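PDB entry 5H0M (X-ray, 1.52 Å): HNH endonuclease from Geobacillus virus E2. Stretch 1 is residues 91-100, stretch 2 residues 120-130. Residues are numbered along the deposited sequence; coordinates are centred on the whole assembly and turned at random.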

ATOM      1  N   VAL A  91       5.469   1.992  -2.228  1.00 12.69           N
ATOM      2  CA  VAL A  91       4.871   2.081  -0.901  1.00 12.85           C
ATOM      3  C   VAL A  91       3.534   1.359  -0.968  1.00 13.38           C
ATOM      4  O   VAL A  91       2.696   1.703  -1.814  1.00 15.06           O
ATOM      5  CB  VAL A  91       4.663   3.534  -0.457  1.00 13.33           C
ATOM      6  CG1 VAL A  91       3.953   3.618   0.877  1.00 14.81           C
ATOM      7  CG2 VAL A  91       6.001   4.241  -0.349  1.00 14.18           C
ATOM      8  N   ASP A  92       3.349   0.379  -0.084  1.00 12.81           N
ATOM      9  CA  ASP A  92       2.136  -0.464  -0.079  1.00 14.72           C
ATOM     10  C   ASP A  92       1.343  -0.298   1.215  1.00 13.80           C
ATOM     11  O   ASP A  92       1.911  -0.141   2.302  1.00 14.10           O
ATOM     12  CB  ASP A  92       2.500  -1.942  -0.258  1.00 18.34           C
ATOM     13  CG  ASP A  92       1.303  -2.822  -0.665  1.00 21.23           C
ATOM     14  OD1 ASP A  92       0.307  -2.312  -1.245  1.00 23.69           O
ATOM     15  OD2 ASP A  92       1.368  -4.042  -0.423  1.00 24.35           O
ATOM     16  N   HIS A  93       0.023  -0.363   1.068  1.00 12.86           N
ATOM     17  CA  HIS A  93      -0.905  -0.431   2.195  1.00 12.65           C
ATOM     18  C   HIS A  93      -0.852  -1.794   2.843  1.00 13.27           C
ATOM     19  O   HIS A  93      -0.967  -2.813   2.151  1.00 15.18           O
ATOM     20  CB  HIS A  93      -2.322  -0.143   1.718  1.00 12.69           C
ATOM     21  CG  HIS A  93      -2.531   1.277   1.298  1.00 13.43           C
ATOM     22  ND1 HIS A  93      -2.165   1.743   0.060  1.00 14.39           N
ATOM     23  CD2 HIS A  93      -3.038   2.338   1.967  1.00 13.92           C
ATOM     24  CE1 HIS A  93      -2.447   3.032  -0.024  1.00 14.65           C
ATOM     25  NE2 HIS A  93      -2.964   3.420   1.125  1.00 14.18           N
ATOM     26  N   ILE A  94      -0.718  -1.824   4.160  1.00 12.45           N
ATOM     27  CA  ILE A  94      -0.670  -3.115   4.876  1.00 12.88           C
ATOM     28  C   ILE A  94      -2.044  -3.776   4.808  1.00 12.94           C
ATOM     29  O   ILE A  94      -2.193  -4.868   4.250  1.00 14.64           O
ATOM     30  CB  ILE A  94      -0.194  -2.958   6.318  1.00 12.68           C
ATOM     31  CG1 ILE A  94       1.217  -2.385   6.378  1.00 13.37           C
ATOM     32  CG2 ILE A  94      -0.316  -4.300   7.036  1.00 14.57           C
ATOM     33  CD1 ILE A  94       1.720  -2.115   7.776  1.00 14.75           C
ATOM     34  N   THR A  95      -3.056  -3.098   5.341  1.00 12.65           N
ATOM     35  CA  THR A  95      -4.449  -3.410   5.025  1.00 13.10           C
ATOM     36  C   THR A  95      -4.732  -2.749   3.684  1.00 13.51           C
ATOM     37  O   THR A  95      -4.622  -1.527   3.570  1.00 13.86           O
ATOM     38  CB  THR A  95      -5.396  -2.866   6.084  1.00 13.64           C
ATOM     39  OG1 THR A  95      -5.047  -3.416   7.362  1.00 14.96           O
ATOM     40  CG2 THR A  95      -6.839  -3.217   5.760  1.00 14.87           C
ATOM     41  N   PRO A  96      -5.057  -3.538   2.661  1.00 14.28           N
ATOM     42  CA  PRO A  96      -5.171  -2.948   1.328  1.00 14.69           C
ATOM     43  C   PRO A  96      -6.175  -1.804   1.252  1.00 14.24           C
ATOM     44  O   PRO A  96      -7.167  -1.763   1.984  1.00 14.50           O
ATOM     45  CB  PRO A  96      -5.619  -4.124   0.459  1.00 14.87           C
ATOM     46  CG  PRO A  96      -5.076  -5.324   1.158  1.00 15.26           C
ATOM     47  CD  PRO A  96      -5.182  -5.010   2.623  1.00 14.88           C
ATOM     48  N   LEU A  97      -5.907  -0.873   0.342  1.00 14.40           N
ATOM     49  CA  LEU A  97      -6.767   0.265   0.132  1.00 14.23           C
ATOM     50  C   LEU A  97      -8.225  -0.114  -0.105  1.00 15.50           C
ATOM     51  O   LEU A  97      -9.129   0.526   0.436  1.00 17.12           O
ATOM     52  CB  LEU A  97      -6.234   1.070  -1.059  1.00 15.35           C
ATOM     53  CG  LEU A  97      -6.971   2.354  -1.392  1.00 16.02           C
ATOM     54  CD1 LEU A  97      -6.833   3.366  -0.271  1.00 16.82           C
ATOM     55  CD2 LEU A  97      -6.428   2.913  -2.705  1.00 16.88           C
ATOM     56  N   LEU A  98      -8.442  -1.150  -0.902  1.00 15.13           N
ATOM     57  CA  LEU A  98      -9.790  -1.588  -1.257  1.00 16.46           C
ATOM     58  C   LEU A  98     -10.461  -2.373  -0.143  1.00 18.38           C
ATOM     59  O   LEU A  98     -11.659  -2.641  -0.209  1.00 21.94           O
ATOM     60  CB  LEU A  98      -9.743  -2.395  -2.558  1.00 18.22           C
ATOM     61  CG  LEU A  98      -9.534  -1.569  -3.836  1.00 20.87           C
ATOM     62  CD1 LEU A  98      -9.111  -2.455  -4.998  1.00 22.91           C
ATOM     63  CD2 LEU A  98     -10.807  -0.805  -4.159  1.00 22.50           C
ATOM     64  N   VAL A  99      -9.684  -2.756   0.867  1.00 15.96           N
ATOM     65  CA  VAL A  99     -10.221  -3.456   2.041  1.00 17.15           C
ATOM     66  C   VAL A  99     -10.667  -2.474   3.128  1.00 16.52           C
ATOM     67  O   VAL A  99     -11.697  -2.678   3.780  1.00 19.72           O
ATOM     68  CB  VAL A  99      -9.191  -4.470   2.581  1.00 16.79           C
ATOM     69  CG1 VAL A  99      -9.597  -5.028   3.943  1.00 17.97           C
ATOM     70  CG2 VAL A  99      -9.000  -5.593   1.584  1.00 17.11           C
ATOM     71  N   ASP A 100      -9.898  -1.408   3.353  1.00 15.02           N
ATOM     72  CA  ASP A 100     -10.267  -0.400   4.347  1.00 16.17           C
ATOM     73  C   ASP A 100      -9.858   1.005   3.893  1.00 15.89           C
ATOM     74  O   ASP A 100      -8.726   1.449   4.083  1.00 16.78           O
ATOM     75  CB  ASP A 100      -9.659  -0.707   5.711  1.00 17.57           C
ATOM     76  CG  ASP A 100     -10.268   0.129   6.824  1.00 18.93           C
ATOM     77  OD1 ASP A 100     -10.876   1.199   6.530  1.00 20.91           O
ATOM     78  OD2 ASP A 100     -10.138  -0.265   8.014  1.00 19.26           O
ATOM     79  N   ARG A 120       5.605 -11.005  -2.721  1.00 15.67           N
ATOM     80  CA  ARG A 120       5.330 -11.925  -1.626  1.00 15.59           C
ATOM     81  C   ARG A 120       4.095 -11.480  -0.862  1.00 16.13           C
ATOM     82  O   ARG A 120       3.231 -12.291  -0.539  1.00 16.27           O
ATOM     83  CB  ARG A 120       6.538 -12.031  -0.683  1.00 15.88           C
ATOM     84  CG  ARG A 120       6.270 -12.802   0.587  1.00 16.93           C
ATOM     85  CD  ARG A 120       7.509 -13.073   1.406  1.00 16.77           C
ATOM     86  NE  ARG A 120       8.213 -11.855   1.802  1.00 16.33           N
ATOM     87  CZ  ARG A 120       9.298 -11.827   2.574  1.00 17.29           C
ATOM     88  NH1 ARG A 120       9.824 -12.955   3.048  1.00 19.35           N
ATOM     89  NH2 ARG A 120       9.866 -10.666   2.884  1.00 17.57           N
ATOM     90  N   LYS A 121       4.031 -10.188  -0.554  1.00 15.29           N
ATOM     91  CA  LYS A 121       2.909  -9.643   0.213  1.00 15.14           C
ATOM     92  C   LYS A 121       1.608  -9.800  -0.551  1.00 15.13           C
ATOM     93  O   LYS A 121       0.556 -10.054   0.046  1.00 15.88           O
ATOM     94  CB  LYS A 121       3.122  -8.178   0.567  1.00 15.13           C
ATOM     95  CG  LYS A 121       1.958  -7.574   1.359  1.00 17.52           C
ATOM     96  CD  LYS A 121       2.295  -6.226   1.941  1.00 18.52           C
ATOM     97  CE  LYS A 121       1.096  -5.700   2.722  1.00 17.25           C
ATOM     98  NZ  LYS A 121      -0.100  -5.420   1.886  1.00 17.93           N
ATOM     99  N   THR A 122       1.654  -9.659  -1.871  1.00 15.97           N
ATOM    100  CA  THR A 122       0.447  -9.838  -2.687  1.00 17.37           C
ATOM    101  C   THR A 122      -0.114 -11.246  -2.515  1.00 15.73           C
ATOM    102  O   THR A 122      -1.320 -11.427  -2.350  1.00 16.55           O
ATOM    103  CB  THR A 122       0.732  -9.530  -4.160  1.00 19.28           C
ATOM    104  OG1 THR A 122       1.064  -8.145  -4.280  1.00 20.14           O
ATOM    105  CG2 THR A 122      -0.474  -9.852  -5.045  1.00 20.52           C
ATOM    106  N   ALA A 123       0.756 -12.248  -2.515  1.00 16.42           N
ATOM    107  CA  ALA A 123       0.314 -13.629  -2.320  1.00 17.83           C
ATOM    108  C   ALA A 123      -0.245 -13.863  -0.926  1.00 18.13           C
ATOM    109  O   ALA A 123      -1.286 -14.506  -0.732  1.00 19.19           O
ATOM    110  CB  ALA A 123       1.461 -14.576  -2.600  1.00 19.88           C
ATOM    111  N   GLU A 124       0.444 -13.321   0.064  1.00 17.24           N
ATOM    112  CA  GLU A 124      -0.021 -13.393   1.447  1.00 16.96           C
ATOM    113  C   GLU A 124      -1.399 -12.773   1.596  1.00 17.41           C
ATOM    114  O   GLU A 124      -2.265 -13.292   2.323  1.00 18.39           O
ATOM    115  CB  GLU A 124       0.968 -12.648   2.358  1.00 17.54           C
ATOM    116  CG  GLU A 124       2.316 -13.332   2.420  1.00 19.11           C
ATOM    117  CD  GLU A 124       3.375 -12.542   3.160  1.00 20.09           C
ATOM    118  OE1 GLU A 124       3.091 -11.413   3.586  1.00 19.30           O
ATOM    119  OE2 GLU A 124       4.495 -13.090   3.303  1.00 21.44           O
ATOM    120  N   ASP A 125      -1.615 -11.645   0.929  1.00 15.15           N
ATOM    121  CA  ASP A 125      -2.878 -10.941   1.051  1.00 14.28           C
ATOM    122  C   ASP A 125      -4.020 -11.679   0.369  1.00 15.54           C
ATOM    123  O   ASP A 125      -5.170 -11.565   0.797  1.00 15.60           O
ATOM    124  CB  ASP A 125      -2.757  -9.504   0.536  1.00 14.59           C
ATOM    125  CG  ASP A 125      -2.001  -8.597   1.497  1.00 15.83           C
ATOM    126  OD1 ASP A 125      -1.734  -8.991   2.659  1.00 16.20           O
ATOM    127  OD2 ASP A 125      -1.669  -7.483   1.074  1.00 17.79           O
ATOM    128  N   LYS A 126      -3.716 -12.440  -0.676  1.00 15.80           N
ATOM    129  CA  LYS A 126      -4.748 -13.287  -1.299  1.00 16.77           C
ATOM    130  C   LYS A 126      -5.241 -14.347  -0.330  1.00 15.61           C
ATOM    131  O   LYS A 126      -6.422 -14.681  -0.331  1.00 16.99           O
ATOM    132  CB  LYS A 126      -4.229 -13.921  -2.585  1.00 19.89           C
ATOM    133  CG  LYS A 126      -4.079 -12.907  -3.704  1.00 23.06           C
ATOM    134  CD  LYS A 126      -3.539 -13.512  -4.983  1.00 29.08           C
ATOM    135  CE  LYS A 126      -3.462 -12.447  -6.070  1.00 32.72           C
ATOM    136  NZ  LYS A 126      -2.461 -12.775  -7.120  1.00 39.17           N
ATOM    137  N   ARG A 127      -4.357 -14.843   0.531  1.00 14.84           N
ATOM    138  CA  ARG A 127      -4.790 -15.807   1.555  1.00 14.33           C
ATOM    139  C   ARG A 127      -5.702 -15.147   2.595  1.00 14.93           C
ATOM    140  O   ARG A 127      -6.568 -15.804   3.174  1.00 14.64           O
ATOM    141  CB  ARG A 127      -3.597 -16.477   2.226  1.00 15.24           C
ATOM    142  CG  ARG A 127      -2.824 -17.423   1.295  1.00 16.80           C
ATOM    143  CD  ARG A 127      -1.759 -18.251   2.003  1.00 18.59           C
ATOM    144  NE  ARG A 127      -0.571 -17.511   2.466  1.00 21.99           N
ATOM    145  CZ  ARG A 127       0.565 -17.342   1.796  1.00 25.57           C
ATOM    146  NH1 ARG A 127       0.726 -17.801   0.554  1.00 31.77           N
ATOM    147  NH2 ARG A 127       1.550 -16.687   2.368  1.00 22.33           N
ATOM    148  N   ARG A 128      -5.497 -13.858   2.850  1.00 15.01           N
ATOM    149  CA  ARG A 128      -6.295 -13.135   3.836  1.00 14.61           C
ATOM    150  C   ARG A 128      -7.626 -12.617   3.305  1.00 16.37           C
ATOM    151  O   ARG A 128      -8.642 -12.631   4.023  1.00 18.11           O
ATOM    152  CB  ARG A 128      -5.481 -11.949   4.354  1.00 14.30           C
ATOM    153  CG  ARG A 128      -4.284 -12.324   5.200  1.00 13.77           C
ATOM    154  CD  ARG A 128      -3.300 -11.171   5.324  1.00 15.15           C
ATOM    155  NE  ARG A 128      -2.239 -11.366   6.317  1.00 17.57           N
ATOM    156  CZ  ARG A 128      -1.191 -12.160   6.214  1.00 20.27           C
ATOM    157  NH1 ARG A 128      -1.040 -12.954   5.161  1.00 24.96           N
ATOM    158  NH2 ARG A 128      -0.293 -12.179   7.206  1.00 18.38           N
ATOM    159  N   TYR A 129      -7.619 -12.120   2.066  1.00 16.46           N
ATOM    160  CA  TYR A 129      -8.742 -11.360   1.520  1.00 18.34           C
ATOM    161  C   TYR A 129      -9.282 -11.871   0.181  1.00 21.06           C
ATOM    162  O   TYR A 129     -10.256 -11.325  -0.327  1.00 24.79           O
ATOM    163  CB  TYR A 129      -8.303  -9.919   1.311  1.00 18.25           C
ATOM    164  CG  TYR A 129      -7.755  -9.237   2.535  1.00 17.23           C
ATOM    165  CD1 TYR A 129      -8.556  -9.013   3.644  1.00 16.63           C
ATOM    166  CD2 TYR A 129      -6.436  -8.805   2.569  1.00 17.04           C
ATOM    167  CE1 TYR A 129      -8.048  -8.359   4.761  1.00 17.89           C
ATOM    168  CE2 TYR A 129      -5.922  -8.171   3.681  1.00 17.53           C
ATOM    169  CZ  TYR A 129      -6.720  -7.957   4.760  1.00 17.99           C
ATOM    170  OH  TYR A 129      -6.190  -7.317   5.857  1.00 23.89           O
ATOM    171  N   GLY A 130      -8.633 -12.868  -0.396  1.00 21.76           N
ATOM    172  CA  GLY A 130      -9.052 -13.426  -1.678  1.00 26.52           C
ATOM    173  C   GLY A 130      -8.374 -12.776  -2.863  1.00 35.84           C
ATOM    174  O   GLY A 130      -7.683 -11.759  -2.751  1.00 35.48           O
ATOM    175  OXT GLY A 130      -8.521 -13.262  -3.991  1.00 49.61           O
TER
HETATM  176  O   HOH W   1       0.404  -6.192  -2.036  1.00 35.79           O
HETATM  177  O   HOH W   2      -1.561  -7.484   4.788  1.00 22.87           O

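How does the end of a strand hold on to the helix? Asp 92, in the strand, points its CA-to-CB bond toward the helix and meets Lys 121 there: Asp 92 OD2 accepts a hydrogen bond from Lys 121 NZ at 3.1 Å, and the opposite charges make the pair a salt bridge. Water extends the link: the O of water 1 donates to Asp 92 OD2 (2.9 Å) and to Thr 122 OG1 (3.0 Å). An acidic side chain suits the place: the single oxygen OD2 accepts from both the ammonium group and the water.

Why does the lysine matter beyond that one bridge? The chain of Lys 121 is extended through its first three torsions (all t) and turns only at the last, chi4 at -65° (m), which carries NZ in among the oxygens of stretch 1. There Lys 121 NZ donates to His 93 O at 2.8 Å, and Lys 121 NZ donates to Ile 94 O at 3.2 Å. The side chains of these two residues take no part: that of His 93 starts sideways and its end leads away, and the CA-to-CB bond of Ile 94 points away, so it is their backbone that faces the helix. Lys 121 is buried, and a long flexible chain ending in a positive charge suits a site lined by carbonyls and carboxylates.

What keeps the ammonium group in position from the helix side? One turn on, Asp 125 OD2 accepts a hydrogen bond from Lys 121 NZ at 2.7 Å, a second salt bridge, made within the helix. The other carboxylate oxygen joins the stretches through water: the O of water 2 donates to Asp 125 OD1 (2.6 Å) and to Ile 94 O (2.7 Å). Ile 94 O thus receives both the lysine and the water, and the two aspartates place negative charge around a single NZ.

How does the contact continue once the charges end? It becomes apolar, around the ring of Tyr 129. Thr 95 adds only a light touch, but Pro 96 points toward the helix and brings its CD to 3.4 Å from Tyr 129 CE2, approaching the ring obliquely. Val 99 then sets CG2 over one face of the ring, 4.0 Å from the Tyr 129 centroid in a CH-pi contact, while its CG1 lies 3.8 Å from Tyr 129 CE1. The broad aromatic ring suits this end, where one side chain can meet both the proline and the valine.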